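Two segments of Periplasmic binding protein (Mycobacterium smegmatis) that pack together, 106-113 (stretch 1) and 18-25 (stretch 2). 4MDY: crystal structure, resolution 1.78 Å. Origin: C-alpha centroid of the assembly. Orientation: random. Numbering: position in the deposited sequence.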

# COMPACT_ATOMS: atom_id res chain seq x y z
N GLY A 106 9.43 9.36 3.24
CA GLY A 106 10.41 9.56 4.32
C GLY A 106 10.79 11.02 4.50
O GLY A 106 11.88 11.33 4.98
N LEU A 107 9.88 11.91 4.16
CA LEU A 107 10.13 13.34 4.20
C LEU A 107 10.42 13.82 5.62
O LEU A 107 9.70 13.47 6.55
CB LEU A 107 8.92 14.09 3.64
CG LEU A 107 9.09 15.53 3.21
CD1 LEU A 107 10.09 15.64 2.07
CD2 LEU A 107 7.74 16.09 2.79
N ASP A 108 11.49 14.60 5.79
CA ASP A 108 11.70 15.35 7.04
C ASP A 108 11.55 16.86 6.81
O ASP A 108 11.34 17.30 5.68
CB ASP A 108 13.05 14.99 7.71
CG ASP A 108 14.25 15.20 6.81
OD1 ASP A 108 14.26 16.16 6.01
OD2 ASP A 108 15.20 14.40 6.92
N ALA A 109 11.63 17.65 7.88
CA ALA A 109 11.40 19.09 7.80
C ALA A 109 12.37 19.80 6.86
O ALA A 109 11.98 20.71 6.13
CB ALA A 109 11.49 19.71 9.19
N ASP A 110 13.63 19.38 6.89
CA ASP A 110 14.66 19.96 6.03
C ASP A 110 14.31 19.73 4.56
O ASP A 110 14.26 20.67 3.77
CB ASP A 110 16.03 19.36 6.35
CG ASP A 110 17.14 19.89 5.47
OD1 ASP A 110 17.22 21.13 5.29
OD2 ASP A 110 17.93 19.07 4.94
N THR A 111 14.04 18.47 4.22
CA THR A 111 13.74 18.09 2.84
C THR A 111 12.42 18.68 2.36
O THR A 111 12.30 19.05 1.19
CB THR A 111 13.74 16.56 2.71
OG1 THR A 111 14.99 16.05 3.18
CG2 THR A 111 13.57 16.14 1.26
N TYR A 112 11.44 18.79 3.25
CA TYR A 112 10.22 19.52 2.94
C TYR A 112 10.52 20.97 2.55
O TYR A 112 9.98 21.46 1.56
CB TYR A 112 9.26 19.52 4.14
CG TYR A 112 8.08 20.44 3.94
CD1 TYR A 112 7.02 20.07 3.10
CD2 TYR A 112 8.03 21.69 4.55
CE1 TYR A 112 5.94 20.91 2.91
CE2 TYR A 112 6.95 22.54 4.36
CZ TYR A 112 5.91 22.14 3.53
OH TYR A 112 4.82 22.96 3.33
N ALA A 113 11.38 21.64 3.31
CA ALA A 113 11.76 23.03 3.00
C ALA A 113 12.41 23.12 1.61
O ALA A 113 12.10 24.01 0.82
CB ALA A 113 12.68 23.59 4.07
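Stretch 2, residues 18-25: RHAFGDTT

A beta hairpin can dock against the start of a helix chiefly through its turn, with the flanking strands contributing around one tyrosine hydroxyl, and these two segments of a periplasmic binding protein illustrate how. Stretch 1 enters as an irregular loop through Gly106 and Leu107 and winds into a helix from Ala109 onward. Asp108, at the N-cap position, secures that beginning: its OD1 accepts from Thr111 N at 2.9 Å, while its backbone O accepts from Tyr112 N, also at 2.9 Å. Stretch 2 runs up one strand through Arg18 and His19, reverses in a type I turn from His19 to Gly22, and returns along a second strand from Gly22 to Thr25. Two backbone hydrogen bonds close the turn, His19 N to Gly22 O at 2.8 Å and Gly22 N to His19 O at 3.1 Å. Gly22 adopts a phi of 115° and a psi of -140°, a conformation in which a CB would be jammed against the preceding carbonyl O.

The backbones come nearest where the turn meets the first residue of the helix, with Phe21 CA 6.3 Å from Ala109 CA. Phe21 also has the largest covered area in the contact. With chi1 in the m well, its ring reaches along the loop-to-helix junction: Phe21 CZ lies 3.6 Å from Leu107 O, which sits at the ring edge, and Phe21 CE1 lies 3.4 Å from Ala109 N. Asp108 O lies over one face of the ring. Apolar contacts complete the setting, Phe21 CE2 to Leu107 CD2 at 4.1 Å and Phe21 CE1 to Ala109 CB at 3.8 Å.

From the helix, Tyr112 answers: its CA-to-CB bond points toward the hairpin, and with chi1 in the t well its ring lies against Phe21 CB, with Tyr112 CD2 3.6 Å from Phe21 CB. Phe21 CB sits over one face of the tyrosine ring, 3.8 Å from its centroid, in a CH-pi contact. The two aromatic rings are inclined by 26° but slid apart, so they barely overlap.

The hydroxyl ends beside the side chains of His19 and Thr24. Tyr112 OH is 3.0 Å from Thr24 OG1 and 3.1 Å from His19 CE1, and the imidazole is held in place from within its own hairpin: His19 NE2 donates to Thr24 OG1 at 2.7 Å, and His19 ND1 accepts from Phe21 N at 3.2 Å. A water bridges the segments, its O lying 2.8 Å from Tyr112 OH and donating to Asp23 O at 2.8 Å. The example shows packing of an aromatic ring on backbone and apolar side chains at the turn joined to a solvent-mediated polar link at the tyrosine tip.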

# COMPACT_ATOMS: atom_id res chain seq x y z
N ARG A 18 -3.24 20.86 5.25
CA ARG A 18 -2.50 20.88 6.50
C ARG A 18 -1.80 19.55 6.70
O ARG A 18 -2.40 18.48 6.56
CB ARG A 18 -3.45 21.17 7.66
CG ARG A 18 -4.36 22.36 7.39
CD ARG A 18 -5.22 22.69 8.59
NE ARG A 18 -4.44 23.31 9.66
CZ ARG A 18 -4.22 24.63 9.80
NH1 ARG A 18 -4.70 25.51 8.93
NH2 ARG A 18 -3.50 25.06 10.83
N HIS A 19 -0.51 19.61 6.99
CA HIS A 19 0.31 18.40 7.10
C HIS A 19 1.34 18.55 8.23
O HIS A 19 1.32 19.53 8.98
CB HIS A 19 0.97 18.11 5.74
CG HIS A 19 1.71 19.27 5.16
ND1 HIS A 19 2.85 19.78 5.73
CD2 HIS A 19 1.46 20.04 4.07
CE1 HIS A 19 3.28 20.80 5.02
NE2 HIS A 19 2.46 20.99 4.01
N ALA A 20 2.23 17.57 8.34
CA ALA A 20 3.18 17.50 9.46
C ALA A 20 4.10 18.72 9.59
O ALA A 20 4.60 19.00 10.67
CB ALA A 20 4.01 16.23 9.37
N PHE A 21 4.35 19.40 8.48
CA PHE A 21 5.27 20.54 8.44
C PHE A 21 4.58 21.89 8.23
O PHE A 21 5.22 22.88 7.89
CB PHE A 21 6.33 20.27 7.37
CG PHE A 21 7.00 18.94 7.56
CD1 PHE A 21 7.77 18.70 8.69
CD2 PHE A 21 6.82 17.91 6.65
CE1 PHE A 21 8.37 17.48 8.90
CE2 PHE A 21 7.43 16.68 6.85
CZ PHE A 21 8.20 16.46 7.97
N GLY A 22 3.27 21.92 8.47
CA GLY A 22 2.49 23.14 8.38
C GLY A 22 1.47 23.07 7.27
O GLY A 22 0.85 22.03 7.06
N ASP A 23 1.31 24.19 6.57
CA ASP A 23 0.29 24.34 5.55
C ASP A 23 0.93 24.45 4.17
O ASP A 23 2.01 25.01 4.04
CB ASP A 23 -0.53 25.61 5.81
CG ASP A 23 -1.43 25.49 7.03
OD1 ASP A 23 -1.44 24.43 7.70
OD2 ASP A 23 -2.15 26.47 7.32
N THR A 24 0.25 23.91 3.16
CA THR A 24 0.65 24.10 1.77
C THR A 24 -0.54 24.67 1.01
O THR A 24 -1.65 24.13 1.09
CB THR A 24 1.11 22.77 1.12
OG1 THR A 24 2.37 22.38 1.68
CG2 THR A 24 1.27 22.94 -0.39
N THR A 25 -0.32 25.77 0.30
CA THR A 25 -1.35 26.37 -0.54
C THR A 25 -1.07 26.04 -2.00
O THR A 25 0.03 26.24 -2.50
CB THR A 25 -1.46 27.89 -0.33
OG1 THR A 25 -1.80 28.14 1.04
CG2 THR A 25 -2.53 28.50 -1.22
O HOH W 1 4.55 24.94 5.22